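Local coordinates for putative capsular polysaccharide biosynthesis protein (Streptococcus pneumoniae serotype 4, PDB 6EWJ) that probably acts as a pyridoxal-phosphate-dependent sugar aminotransferase of the DegT/DnrJ/EryC1 family in pneumococcal teichoic acid biosynthesis, at residues V394-I397 with I398-K402; D293-D296 with S297-G301; V222-D225 with E226-Y229; A67-L70 with I71-L75; T241-A244 with L245-M248. One frame throughout, in Å; residues are numbered along the deposited sequence.

Contact 1 of 5, residues V394-I397 with I398-K402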
loop_
_atom_site.group_PDB
_atom_site.type_symbol
_atom_site.label_atom_id
_atom_site.label_comp_id
_atom_site.label_asym_id
_atom_site.label_seq_id
_atom_site.Cartn_x
_atom_site.Cartn_y
_atom_site.Cartn_z
ATOM N N VAL A 394 -17.459 31.708 -3.997
ATOM C CA VAL A 394 -18.045 31.194 -5.229
ATOM C C VAL A 394 -18.451 32.379 -6.153
ATOM O O VAL A 394 -18.124 32.388 -7.338
ATOM C CB VAL A 394 -19.240 30.233 -4.984
ATOM C CG1 VAL A 394 -19.855 29.783 -6.308
ATOM C CG2 VAL A 394 -18.823 28.985 -4.209
ATOM N N ASP A 395 -19.125 33.370 -5.577
ATOM C CA ASP A 395 -19.528 34.585 -6.315
ATOM C C ASP A 395 -18.317 35.301 -6.887
ATOM O O ASP A 395 -18.325 35.728 -8.042
ATOM C CB ASP A 395 -20.336 35.526 -5.426
ATOM C CG ASP A 395 -21.717 34.972 -5.097
ATOM O OD1 ASP A 395 -22.160 33.961 -5.699
ATOM O OD2 ASP A 395 -22.380 35.559 -4.233
ATOM N N TYR A 396 -17.271 35.396 -6.079
ATOM C CA TYR A 396 -16.002 35.974 -6.522
ATOM C C TYR A 396 -15.362 35.186 -7.676
ATOM O O TYR A 396 -14.916 35.795 -8.647
ATOM C CB TYR A 396 -15.042 36.098 -5.336
ATOM C CG TYR A 396 -13.691 36.637 -5.716
ATOM C CD1 TYR A 396 -13.510 37.990 -5.993
ATOM C CD2 TYR A 396 -12.578 35.783 -5.794
ATOM C CE1 TYR A 396 -12.255 38.491 -6.337
ATOM C CE2 TYR A 396 -11.329 36.263 -6.128
ATOM C CZ TYR A 396 -11.168 37.615 -6.403
ATOM O OH TYR A 396 -9.927 38.080 -6.743
ATOM N N ILE A 397 -15.359 33.855 -7.589
ATOM C CA ILE A 397 -14.801 33.003 -8.663
ATOM C C ILE A 397 -15.616 33.180 -9.962
ATOM O O ILE A 397 -15.045 33.345 -11.036
ATOM C CB ILE A 397 -14.734 31.506 -8.240
ATOM C CG1 ILE A 397 -13.670 31.315 -7.144
ATOM C CG2 ILE A 397 -14.384 30.604 -9.409
ATOM C CD1 ILE A 397 -13.782 30.025 -6.362
ATOM N N ILE A 398 -16.940 33.157 -9.853
ATOM C CA ILE A 398 -17.817 33.388 -11.018
ATOM C C ILE A 398 -17.453 34.695 -11.750
ATOM O O ILE A 398 -17.126 34.708 -12.931
ATOM C CB ILE A 398 -19.307 33.399 -10.589
ATOM C CG1 ILE A 398 -19.752 32.000 -10.191
ATOM C CG2 ILE A 398 -20.230 33.900 -11.724
ATOM C CD1 ILE A 398 -21.034 31.991 -9.392
ATOM N N GLU A 399 -17.501 35.795 -11.012
ATOM C CA GLU A 399 -17.343 37.079 -11.627
ATOM C C GLU A 399 -15.866 37.276 -12.126
ATOM O O GLU A 399 -15.668 37.762 -13.243
ATOM C CB GLU A 399 -18.079 38.195 -10.853
ATOM C CG GLU A 399 -17.271 38.711 -9.738
ATOM C CD GLU A 399 -16.333 39.818 -10.211
ATOM O OE1 GLU A 399 -15.476 39.553 -11.087
ATOM O OE2 GLU A 399 -16.478 40.972 -9.739
ATOM N N THR A 400 -14.863 36.798 -11.364
ATOM C CA THR A 400 -13.429 36.872 -11.773
ATOM C C THR A 400 -13.105 36.019 -13.011
ATOM O O THR A 400 -12.428 36.476 -13.924
ATOM C CB THR A 400 -12.471 36.483 -10.628
ATOM O OG1 THR A 400 -12.721 37.284 -9.468
ATOM C CG2 THR A 400 -11.015 36.674 -11.048
ATOM N N PHE A 401 -13.633 34.803 -13.064
ATOM C CA PHE A 401 -13.388 33.915 -14.190
ATOM C C PHE A 401 -13.976 34.514 -15.495
ATOM O O PHE A 401 -13.318 34.492 -16.550
ATOM C CB PHE A 401 -13.969 32.524 -13.866
ATOM C CG PHE A 401 -13.600 31.423 -14.815
ATOM C CD1 PHE A 401 -12.467 31.473 -15.646
ATOM C CD2 PHE A 401 -14.373 30.285 -14.840
ATOM C CE1 PHE A 401 -12.155 30.412 -16.483
ATOM C CE2 PHE A 401 -14.069 29.225 -15.666
ATOM C CZ PHE A 401 -12.964 29.287 -16.500
ATOM N N LYS A 402 -15.182 35.087 -15.408
ATOM C CA LYS A 402 -15.751 35.792 -16.571
ATOM C C LYS A 402 -14.886 36.965 -17.031
ATOM O O LYS A 402 -14.502 37.022 -18.191
ATOM C CB LYS A 402 -17.146 36.325 -16.280
ATOM C CG LYS A 402 -18.208 35.254 -16.161
ATOM C CD LYS A 402 -19.531 35.943 -15.883
ATOM C CE LYS A 402 -20.339 35.248 -14.841
ATOM N NZ LYS A 402 -21.675 35.896 -14.686
#

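Contact 2 of 5, residues D293-D296 with S297-G301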
loop_
_atom_site.group_PDB
_atom_site.type_symbol
_atom_site.label_atom_id
_atom_site.label_comp_id
_atom_site.label_asym_id
_atom_site.label_seq_id
_atom_site.Cartn_x
_atom_site.Cartn_y
_atom_site.Cartn_z
ATOM N N ASP A 293 -24.980 24.503 -8.322
ATOM C CA ASP A 293 -26.107 25.287 -8.834
ATOM C C ASP A 293 -25.757 26.777 -8.917
ATOM O O ASP A 293 -26.185 27.453 -9.842
ATOM C CB ASP A 293 -27.372 25.048 -8.001
ATOM C CG ASP A 293 -27.883 23.617 -8.111
ATOM O OD1 ASP A 293 -27.557 22.902 -9.091
ATOM O OD2 ASP A 293 -28.637 23.209 -7.210
ATOM N N ARG A 294 -25.016 27.289 -7.921
ATOM C CA ARG A 294 -24.636 28.716 -7.898
ATOM C C ARG A 294 -23.668 29.021 -9.056
ATOM O O ARG A 294 -23.858 29.989 -9.813
ATOM C CB ARG A 294 -24.065 29.098 -6.521
ATOM C CG ARG A 294 -23.646 30.550 -6.376
ATOM C CD ARG A 294 -23.086 30.833 -5.002
ATOM N NE ARG A 294 -24.183 30.978 -4.068
ATOM C CZ ARG A 294 -24.827 32.112 -3.784
ATOM N NH1 ARG A 294 -24.473 33.285 -4.310
ATOM N NH2 ARG A 294 -25.829 32.070 -2.940
ATOM N N TYR A 295 -22.673 28.150 -9.238
ATOM C CA TYR A 295 -21.778 28.272 -10.400
ATOM C C TYR A 295 -22.562 28.210 -11.732
ATOM O O TYR A 295 -22.387 29.051 -12.623
ATOM C CB TYR A 295 -20.728 27.134 -10.405
ATOM C CG TYR A 295 -19.430 27.275 -9.616
ATOM C CD1 TYR A 295 -18.716 28.464 -9.588
ATOM C CD2 TYR A 295 -18.859 26.150 -9.002
ATOM C CE1 TYR A 295 -17.489 28.554 -8.916
ATOM C CE2 TYR A 295 -17.632 26.220 -8.331
ATOM C CZ TYR A 295 -16.948 27.425 -8.282
ATOM O OH TYR A 295 -15.727 27.498 -7.670
ATOM N N ASP A 296 -23.385 27.170 -11.859
ATOM C CA ASP A 296 -24.198 26.971 -13.055
ATOM C C ASP A 296 -25.025 28.215 -13.388
ATOM O O ASP A 296 -24.995 28.656 -14.538
ATOM C CB ASP A 296 -25.121 25.770 -12.932
ATOM C CG ASP A 296 -24.390 24.436 -13.009
ATOM O OD1 ASP A 296 -23.159 24.353 -13.359
ATOM O OD2 ASP A 296 -25.069 23.436 -12.690
ATOM N N SER A 297 -25.730 28.799 -12.424
ATOM C CA SER A 297 -26.519 30.028 -12.741
ATOM C C SER A 297 -25.590 31.190 -13.079
ATOM O O SER A 297 -25.837 31.927 -14.000
ATOM C CB SER A 297 -27.483 30.450 -11.630
ATOM O OG SER A 297 -28.096 29.334 -10.982
ATOM N N GLY A 298 -24.470 31.293 -12.359
ATOM C CA GLY A 298 -23.444 32.306 -12.642
ATOM C C GLY A 298 -22.835 32.285 -14.048
ATOM O O GLY A 298 -22.657 33.339 -14.658
ATOM N N PHE A 299 -22.568 31.089 -14.568
ATOM C CA PHE A 299 -21.953 30.909 -15.880
ATOM C C PHE A 299 -22.945 30.829 -17.050
ATOM O O PHE A 299 -22.517 30.831 -18.186
ATOM C CB PHE A 299 -21.011 29.696 -15.874
ATOM C CG PHE A 299 -19.843 29.852 -14.927
ATOM C CD1 PHE A 299 -19.067 31.021 -14.946
ATOM C CD2 PHE A 299 -19.516 28.855 -14.020
ATOM C CE1 PHE A 299 -18.003 31.176 -14.076
ATOM C CE2 PHE A 299 -18.457 29.020 -13.131
ATOM C CZ PHE A 299 -17.710 30.172 -13.157
ATOM N N ALA A 300 -24.241 30.748 -16.755
ATOM C CA ALA A 300 -25.302 30.685 -17.784
ATOM C C ALA A 300 -25.155 31.805 -18.793
ATOM O O ALA A 300 -24.937 32.967 -18.413
ATOM C CB ALA A 300 -26.654 30.745 -17.136
ATOM N N GLY A 301 -25.208 31.451 -20.090
ATOM C CA GLY A 301 -25.081 32.436 -21.173
ATOM C C GLY A 301 -23.670 32.964 -21.430
ATOM O O GLY A 301 -23.482 33.747 -22.346
#

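Contact 3 of 5, residues V222-D225 with E226-Y229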
loop_
_atom_site.group_PDB
_atom_site.type_symbol
_atom_site.label_atom_id
_atom_site.label_comp_id
_atom_site.label_asym_id
_atom_site.label_seq_id
_atom_site.Cartn_x
_atom_site.Cartn_y
_atom_site.Cartn_z
ATOM N N VAL A 222 -23.331 -15.374 -10.518
ATOM C CA VAL A 222 -22.116 -16.146 -10.775
ATOM C C VAL A 222 -21.006 -15.821 -9.778
ATOM O O VAL A 222 -19.981 -16.479 -9.769
ATOM C CB VAL A 222 -21.544 -16.015 -12.262
ATOM C CG1 VAL A 222 -22.596 -16.018 -13.384
ATOM C CG2 VAL A 222 -20.612 -14.817 -12.459
ATOM N N ILE A 223 -21.187 -14.811 -8.931
ATOM C CA ILE A 223 -20.217 -14.520 -7.886
ATOM C C ILE A 223 -20.742 -14.930 -6.491
ATOM O O ILE A 223 -21.759 -14.422 -6.024
ATOM C CB ILE A 223 -19.873 -13.043 -7.855
ATOM C CG1 ILE A 223 -19.172 -12.672 -9.179
ATOM C CG2 ILE A 223 -18.993 -12.682 -6.666
ATOM C CD1 ILE A 223 -18.967 -11.189 -9.349
ATOM N N ASP A 224 -19.979 -15.795 -5.832
ATOM C CA ASP A 224 -20.112 -16.041 -4.390
ATOM C C ASP A 224 -19.429 -14.875 -3.685
ATOM O O ASP A 224 -18.189 -14.734 -3.755
ATOM C CB ASP A 224 -19.461 -17.382 -4.041
ATOM C CG ASP A 224 -19.517 -17.716 -2.559
ATOM O OD1 ASP A 224 -19.477 -16.816 -1.694
ATOM O OD2 ASP A 224 -19.634 -18.919 -2.268
ATOM N N ASP A 225 -20.236 -14.036 -3.017
ATOM C CA ASP A 225 -19.715 -12.766 -2.448
ATOM C C ASP A 225 -18.679 -12.964 -1.328
ATOM O O ASP A 225 -17.712 -12.203 -1.238
ATOM C CB ASP A 225 -20.854 -11.891 -1.929
ATOM C CG ASP A 225 -21.822 -11.491 -3.021
ATOM O OD1 ASP A 225 -21.347 -11.092 -4.116
ATOM O OD2 ASP A 225 -23.043 -11.573 -2.786
ATOM N N GLU A 226 -18.866 -13.985 -0.492
ATOM C CA GLU A 226 -17.885 -14.277 0.580
ATOM C C GLU A 226 -16.573 -14.778 0.006
ATOM O O GLU A 226 -15.493 -14.388 0.495
ATOM C CB GLU A 226 -18.431 -15.276 1.609
ATOM C CG GLU A 226 -19.493 -14.725 2.541
ATOM C CD GLU A 226 -19.029 -13.552 3.396
ATOM O OE1 GLU A 226 -17.850 -13.459 3.782
ATOM O OE2 GLU A 226 -19.867 -12.683 3.698
ATOM N N GLU A 227 -16.655 -15.646 -1.011
ATOM C CA GLU A 227 -15.451 -16.182 -1.690
ATOM C C GLU A 227 -14.682 -15.031 -2.363
ATOM O O GLU A 227 -13.452 -14.953 -2.274
ATOM C CB GLU A 227 -15.841 -17.270 -2.708
ATOM C CG GLU A 227 -14.717 -17.863 -3.559
ATOM C CD GLU A 227 -15.230 -18.829 -4.630
ATOM O OE1 GLU A 227 -16.385 -19.321 -4.534
ATOM O OE2 GLU A 227 -14.483 -19.118 -5.598
ATOM N N MET A 228 -15.414 -14.143 -3.037
ATOM C CA MET A 228 -14.796 -13.015 -3.755
ATOM C C MET A 228 -14.144 -12.063 -2.762
ATOM O O MET A 228 -13.043 -11.586 -2.971
ATOM C CB MET A 228 -15.846 -12.262 -4.584
ATOM C CG MET A 228 -15.322 -11.071 -5.350
ATOM S SD MET A 228 -14.120 -11.465 -6.663
ATOM C CE MET A 228 -15.188 -12.027 -7.973
ATOM N N TYR A 229 -14.853 -11.803 -1.672
ATOM C CA TYR A 229 -14.348 -10.952 -0.595
ATOM C C TYR A 229 -13.075 -11.548 -0.062
ATOM O O TYR A 229 -12.086 -10.850 0.066
ATOM C CB TYR A 229 -15.360 -10.833 0.549
ATOM C CG TYR A 229 -14.902 -9.993 1.736
ATOM C CD1 TYR A 229 -14.961 -8.595 1.703
ATOM C CD2 TYR A 229 -14.409 -10.588 2.881
ATOM C CE1 TYR A 229 -14.569 -7.829 2.776
ATOM C CE2 TYR A 229 -13.993 -9.819 3.971
ATOM C CZ TYR A 229 -14.088 -8.452 3.913
ATOM O OH TYR A 229 -13.662 -7.672 4.962
#

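Contact 4 of 5, residues A67-L70 with I71-L75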
loop_
_atom_site.group_PDB
_atom_site.type_symbol
_atom_site.label_atom_id
_atom_site.label_comp_id
_atom_site.label_asym_id
_atom_site.label_seq_id
_atom_site.Cartn_x
_atom_site.Cartn_y
_atom_site.Cartn_z
ATOM N N ALA A 67 -7.150 -0.730 -5.210
ATOM C CA ALA A 67 -8.396 -1.411 -5.483
ATOM C C ALA A 67 -8.522 -1.807 -6.930
ATOM O O ALA A 67 -8.870 -2.946 -7.255
ATOM C CB ALA A 67 -9.590 -0.542 -5.070
ATOM N N LEU A 68 -8.245 -0.853 -7.833
ATOM C CA LEU A 68 -8.331 -1.136 -9.269
ATOM C C LEU A 68 -7.317 -2.217 -9.678
ATOM O O LEU A 68 -7.652 -3.195 -10.365
ATOM C CB LEU A 68 -8.120 0.139 -10.080
ATOM C CG LEU A 68 -8.583 0.210 -11.533
ATOM C CD1 LEU A 68 -10.040 -0.207 -11.742
ATOM C CD2 LEU A 68 -8.332 1.626 -12.080
ATOM N N GLU A 69 -6.082 -2.095 -9.226
ATOM C CA GLU A 69 -5.124 -3.189 -9.446
ATOM C C GLU A 69 -5.638 -4.537 -8.967
ATOM O O GLU A 69 -5.466 -5.564 -9.671
ATOM C CB GLU A 69 -3.717 -2.894 -8.844
ATOM C CG GLU A 69 -2.664 -3.841 -9.374
ATOM C CD GLU A 69 -1.206 -3.372 -9.173
ATOM O OE1 GLU A 69 -0.944 -2.149 -9.069
ATOM O OE2 GLU A 69 -0.290 -4.226 -9.165
ATOM N N LEU A 70 -6.146 -4.591 -7.728
ATOM C CA LEU A 70 -6.590 -5.890 -7.185
ATOM C C LEU A 70 -7.732 -6.487 -7.968
ATOM O O LEU A 70 -7.777 -7.693 -8.157
ATOM C CB LEU A 70 -6.907 -5.833 -5.699
ATOM C CG LEU A 70 -5.674 -5.685 -4.771
ATOM C CD1 LEU A 70 -6.101 -5.993 -3.348
ATOM C CD2 LEU A 70 -4.476 -6.537 -5.171
ATOM N N ILE A 71 -8.641 -5.646 -8.444
ATOM C CA ILE A 71 -9.712 -6.124 -9.321
ATOM C C ILE A 71 -9.105 -6.851 -10.541
ATOM O O ILE A 71 -9.483 -7.978 -10.872
ATOM C CB ILE A 71 -10.640 -4.962 -9.762
ATOM C CG1 ILE A 71 -11.417 -4.434 -8.544
ATOM C CG2 ILE A 71 -11.592 -5.427 -10.860
ATOM C CD1 ILE A 71 -12.134 -3.120 -8.761
ATOM N N LEU A 72 -8.141 -6.178 -11.185
ATOM C CA LEU A 72 -7.453 -6.792 -12.287
ATOM C C LEU A 72 -6.765 -8.071 -11.898
ATOM O O LEU A 72 -6.793 -9.032 -12.659
ATOM C CB LEU A 72 -6.455 -5.823 -12.924
ATOM C CG LEU A 72 -7.004 -4.552 -13.546
ATOM C CD1 LEU A 72 -5.843 -3.821 -14.218
ATOM C CD2 LEU A 72 -8.122 -4.828 -14.532
ATOM N N ARG A 73 -6.117 -8.100 -10.725
ATOM C CA ARG A 73 -5.443 -9.328 -10.301
ATOM C C ARG A 73 -6.427 -10.453 -9.932
ATOM O O ARG A 73 -6.155 -11.623 -10.192
ATOM C CB ARG A 73 -4.445 -9.074 -9.174
ATOM C CG ARG A 73 -3.297 -8.189 -9.601
ATOM C CD ARG A 73 -2.284 -7.985 -8.497
ATOM N NE ARG A 73 -1.185 -7.161 -8.978
ATOM C CZ ARG A 73 -0.182 -7.548 -9.752
ATOM N NH1 ARG A 73 -0.024 -8.806 -10.155
ATOM N NH2 ARG A 73 0.725 -6.644 -10.121
ATOM N N VAL A 74 -7.596 -10.099 -9.404
ATOM C CA VAL A 74 -8.638 -11.112 -9.080
ATOM C C VAL A 74 -9.163 -11.710 -10.412
ATOM O O VAL A 74 -9.275 -12.934 -10.572
ATOM C CB VAL A 74 -9.764 -10.504 -8.246
ATOM C CG1 VAL A 74 -11.012 -11.378 -8.267
ATOM C CG2 VAL A 74 -9.274 -10.234 -6.817
ATOM N N LEU A 75 -9.381 -10.836 -11.390
ATOM C CA LEU A 75 -9.722 -11.288 -12.748
ATOM C C LEU A 75 -8.605 -12.047 -13.509
ATOM O O LEU A 75 -8.864 -12.603 -14.582
ATOM C CB LEU A 75 -10.195 -10.088 -13.571
ATOM C CG LEU A 75 -11.489 -9.438 -13.093
ATOM C CD1 LEU A 75 -11.745 -8.186 -13.887
ATOM C CD2 LEU A 75 -12.673 -10.407 -13.178
#

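Contact 5 of 5, residues T241-A244 with L245-M248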
loop_
_atom_site.group_PDB
_atom_site.type_symbol
_atom_site.label_atom_id
_atom_site.label_comp_id
_atom_site.label_asym_id
_atom_site.label_seq_id
_atom_site.Cartn_x
_atom_site.Cartn_y
_atom_site.Cartn_z
ATOM N N THR A 241 -3.504 -16.876 4.611
ATOM C CA THR A 241 -4.807 -17.524 4.958
ATOM C C THR A 241 -4.651 -18.349 6.223
ATOM O O THR A 241 -3.533 -18.782 6.540
ATOM C CB THR A 241 -5.297 -18.507 3.849
ATOM O OG1 THR A 241 -4.378 -19.607 3.737
ATOM C CG2 THR A 241 -5.383 -17.820 2.493
ATOM N N LYS A 242 -5.772 -18.558 6.925
ATOM C CA LYS A 242 -5.850 -19.483 8.044
ATOM C C LYS A 242 -7.046 -20.401 7.840
ATOM O O LYS A 242 -8.116 -19.949 7.409
ATOM C CB LYS A 242 -6.002 -18.744 9.369
ATOM C CG LYS A 242 -4.873 -17.773 9.723
ATOM C CD LYS A 242 -4.748 -17.624 11.237
ATOM C CE LYS A 242 -4.033 -16.304 11.588
ATOM N NZ LYS A 242 -2.587 -16.445 11.704
ATOM N N ASP A 243 -6.874 -21.672 8.150
ATOM C CA ASP A 243 -7.966 -22.647 8.006
ATOM C C ASP A 243 -8.867 -22.677 9.264
ATOM O O ASP A 243 -8.598 -21.968 10.243
ATOM C CB ASP A 243 -7.469 -24.028 7.523
ATOM C CG ASP A 243 -6.454 -24.682 8.435
ATOM O OD1 ASP A 243 -6.450 -24.449 9.669
ATOM O OD2 ASP A 243 -5.619 -25.448 7.889
ATOM N N ALA A 244 -9.977 -23.391 9.162
ATOM C CA ALA A 244 -10.986 -23.407 10.224
ATOM C C ALA A 244 -10.375 -23.873 11.560
ATOM O O ALA A 244 -10.579 -23.251 12.588
ATOM C CB ALA A 244 -12.163 -24.306 9.852
ATOM N N LEU A 245 -9.606 -24.943 11.498
ATOM C CA LEU A 245 -8.916 -25.491 12.670
ATOM C C LEU A 245 -7.996 -24.459 13.331
ATOM O O LEU A 245 -8.111 -24.241 14.531
ATOM C CB LEU A 245 -8.129 -26.733 12.287
ATOM C CG LEU A 245 -7.454 -27.513 13.409
ATOM C CD1 LEU A 245 -8.502 -28.128 14.334
ATOM C CD2 LEU A 245 -6.578 -28.575 12.777
ATOM N N ALA A 246 -7.158 -23.768 12.545
ATOM C CA ALA A 246 -6.296 -22.725 13.099
ATOM C C ALA A 246 -7.053 -21.571 13.794
ATOM O O ALA A 246 -6.654 -21.106 14.860
ATOM C CB ALA A 246 -5.344 -22.200 12.052
ATOM N N LYS A 247 -8.180 -21.160 13.238
ATOM C CA LYS A 247 -8.963 -20.078 13.857
ATOM C C LYS A 247 -9.684 -20.480 15.134
ATOM O O LYS A 247 -9.901 -19.647 16.010
ATOM C CB LYS A 247 -9.992 -19.473 12.845
ATOM C CG LYS A 247 -9.340 -18.621 11.790
ATOM C CD LYS A 247 -10.208 -18.216 10.604
ATOM C CE LYS A 247 -10.643 -19.367 9.692
ATOM N NZ LYS A 247 -11.674 -18.931 8.668
ATOM N N MET A 248 -10.072 -21.734 15.252
ATOM C CA MET A 248 -10.842 -22.165 16.415
ATOM C C MET A 248 -9.958 -22.386 17.651
ATOM O O MET A 248 -10.436 -22.363 18.784
ATOM C CB MET A 248 -11.576 -23.444 16.084
ATOM C CG MET A 248 -12.560 -23.902 17.162
ATOM S SD MET A 248 -13.516 -25.335 16.589
ATOM C CE MET A 248 -14.675 -24.461 15.540
#

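Contact 1 of 5, residues V394-I397 with I398-K402
Thr-400 folds back on Tyr-396, one helical turn earlier, and grips its carbonyl twice. The backbone bond runs from Thr-400 N to Tyr-396 O at 2.9 Å. The hydroxyl bond runs from Thr-400 OG1 to the same Tyr-396 O at 2.8 Å. The two donors reach the oxygen from opposite faces of the carbonyl plane, the hydroxyl from well above it. This needs OG1 beside its own backbone N, and chi1 of -55° puts it there.

The same hydroxyl also covers an aromatic face. Thr-400 OG1 sits 3.3 Å above the plane of the Tyr-396 ring, over its centre, with CE1 of Tyr-396 the nearest ring atom. The ring lies over OG1 because CG of Tyr-396 is anti to the backbone N (chi1 178°). Its phenol OH is bonded to Ala-343 O, so both ends of the tyrosine are held.

These residues belong to helix 391-409, the last helix of the chain. Ordinary i to i+4 backbone bonds join the rest. Ile-398 N gives a nearly straight one to Val-394 O (2.9 Å, 172°). Phe-401 N bonds to Ile-397 O at the same spacing, but less straight.

Apolar contact is lighter. CD1 of Ile-398 meets CG1 of Val-394 at 4.0 Å, and the two side chains slant across each other. Val-394, Ile-397 and Ile-398 all touch Tyr-295 of helix 268-299. Asp-395 OD1 forms a salt bridge with Arg-294 NH1 of that helix. Ile-397 and Phe-401 also rest on Leu-383 of strand 380-383.

Contact 2 of 5, residues D293-D296 with S297-G301
Tyr-295 and Phe-299 leave the helix one turn apart in a common direction. Their ring planes are nearly parallel, at 17°. The rings are displaced along their planes and meet only at neighbouring rims, with centroids 5.8 Å apart. The touch is made by CE2 of Phe-299 against CD1 of Tyr-295, at 3.6 Å. Phe-299 CD2 also lies 3.2 Å from Tyr-295 O. CG of Phe-299 stands beside its own backbone N (chi1 -63°), which turns the ring back over the previous turn. Both rings reach Leu-383 of strand 380-383. Tyr-295 further stacks with Tyr-321, and its OH bonds to Pro-384 O.

Away from the rings, Ser-297 doubles its hold on Asp-293. Ser-297 N and Ser-297 OG each bond to Asp-293 O at 2.9 Å, from opposite faces of the carbonyl plane. Toward Ala-300 the bonding weakens. Phe-299 N bonds well to Tyr-295 O at 2.8 Å, but Ala-300 N reaches Asp-296 O only weakly, at 3.1 Å and 124°.

The chemistry near the C-terminal end of helix 268-299 is mixed. Packed aromatic rings stand beside a serine hydroxyl turned back onto a carbonyl of its own helix, and Asp-296 OD1 is hydrogen-bonded to Tyr-321 OH.

Contact 3 of 5, residues V222-D225 with E226-Y229
This is an N-cap, at the start of helix 225-236. Asp-224 is the capping residue, and its carboxylate accepts from a backbone N-H of the first turn. Glu-227 N bonds to Asp-224 OD1 at 3.1 Å and nearly straight, at 170°. The donor comes from above the carboxylate plane, 61° out of it. With CG anti to the backbone N (chi1 179°), the Asp-224 carboxylate swings forward over the helix end. Asp-224 O takes the first regular helix bond, from Met-228 N at 2.9 Å.

The side chain of Glu-227 crosses that of Asp-224 at about a right angle. Asp-224 OD2 and Glu-227 OE1 are 4.0 Å apart. The two like charges would tend to repel, but the helix N-terminus and a salt bridge from Glu-227 OE2 to Lys-163 should ease this.

A hydrophobic staple accompanies the cap, from Ile-223 just before it to Met-228. Ile-223 CG2 packs on Met-228 CB at 3.8 Å. The Met-228 chain bends at chi2 and chi3, bringing Met-228 CE back to within 4.1 Å of Ile-223 CD1.

Ile-223 and Met-228 both lean on Trp-164 of helix 163-168 and on Trp-217 of strand 213-217. Asp-225 OD1 bonds to Trp-217 NE1, so strand and helix start are tied together.

Contact 4 of 5, residues A67-L70 with I71-L75
This is an intrahelical salt bridge, one turn apart, on the mostly buried helix 64-74 close to the cofactor site. Glu-69 and Arg-73 run alongside each other on one flank of the helix. A single oxygen, Glu-69 OE2, takes both bonds. Arg-73 NH2 is 2.8 Å and Arg-73 NE 3.1 Å from Glu-69 OE2. The guanidinium thus presents its NE side, and OE2 lies at its edge, in its plane. The NE bond uses the anti lone pair of OE2, and the NH2 bond comes in on the same anti side. The carboxylate is turned 40° from the guanidinium, so the two groups are not coplanar.

Both chains are extended, which carries their charged ends out to the same level beside the helix. Glu-69 leaves with CG anti to its N (chi1 -165°). Arg-73 is extended from CG to NE. The other oxygen, Glu-69 OE1, bonds to His-99 ND1 of helix 92-99. With both oxygens engaged, the carboxylate is fixed in rotation.

Backbone bonds run beneath. Arg-73 N to Glu-69 O is 2.8 Å, and Val-74 N to Leu-70 O is 2.7 Å. On the other sides Ile-71 packs on Phe-196 and Val-174 of the central sheet, and Leu-70 and Ile-71 meet Phe-232 of helix 225-236.

Ala-64 and Thr-65, at the start of this helix, bind pyridoxal phosphate in another structure of the protein. A helix with its N-terminal end at the cofactor phosphate is characteristic of fold-type I aminotransferases, the fold of this family.

Contact 5 of 5, residues T241-A244 with L245-M248
Asp-243 caps the helix by accepting a hydrogen bond from the backbone of Ala-246. Asp-243 OD1 is 3.0 Å from Ala-246 N, at an N-H...O angle of 163°. The N-H approaches almost in line with the C-O bond. CG of Asp-243 is wedged between its own N and carbonyl carbon (chi1 59°), which brings the carboxylate round to the first turn. Asp-243 is therefore the N-cap of helix 244-248.

The backbone bonds follow. Lys-247 N bonds to Asp-243 O at 3.1 Å, and Met-248 N bonds to Ala-244 O at 3.1 Å.

Van der Waals contacts fill in around the cap. Ala-246 CB lies 3.5 Å from Asp-243 OD1. The Lys-247 chain bends at chi3 and folds back over the turn, so that its CE is 3.4 Å from Asp-243 O and 3.5 Å from Lys-242 O. CG of Lys-247 also passes 4.1 Å from Lys-242 CB. Lys-242 NZ makes weak hydrogen bonds to Ser-252 O and Trp-253 O, while Ser-252 OG bonds to Ala-246 O.

This short helix lies at the surface, after strand 240-241. Its start is held mainly by polar bonds, with one carboxylate oxygen serving an N-H of the first turn. The negative charge of Asp-243 would also suit the positive end of the helix dipole.

Overall arrangement
Along the chain the order is contact 4, contact 3, contact 5, contact 2, contact 1. They form two groups on opposite sides of the chain's centre. Contacts 3 and 4 touch through Met-228 SD and Val-74 CG1, their centres 14 Å apart, joining helices 225-236 and 64-74 beside the seven-stranded sheet. Contact 5 lies further out, its centre about 19 Å from that of contact 3. Contacts 1 and 2 are far away, 40 Å or more from contact 4 between centres. Their own centres are 10 Å apart. The cofactor region thus lies near contact 4, while contacts 1 and 2 join the long helix 268-299 and the last helix, 391-409, on the far side of the chain.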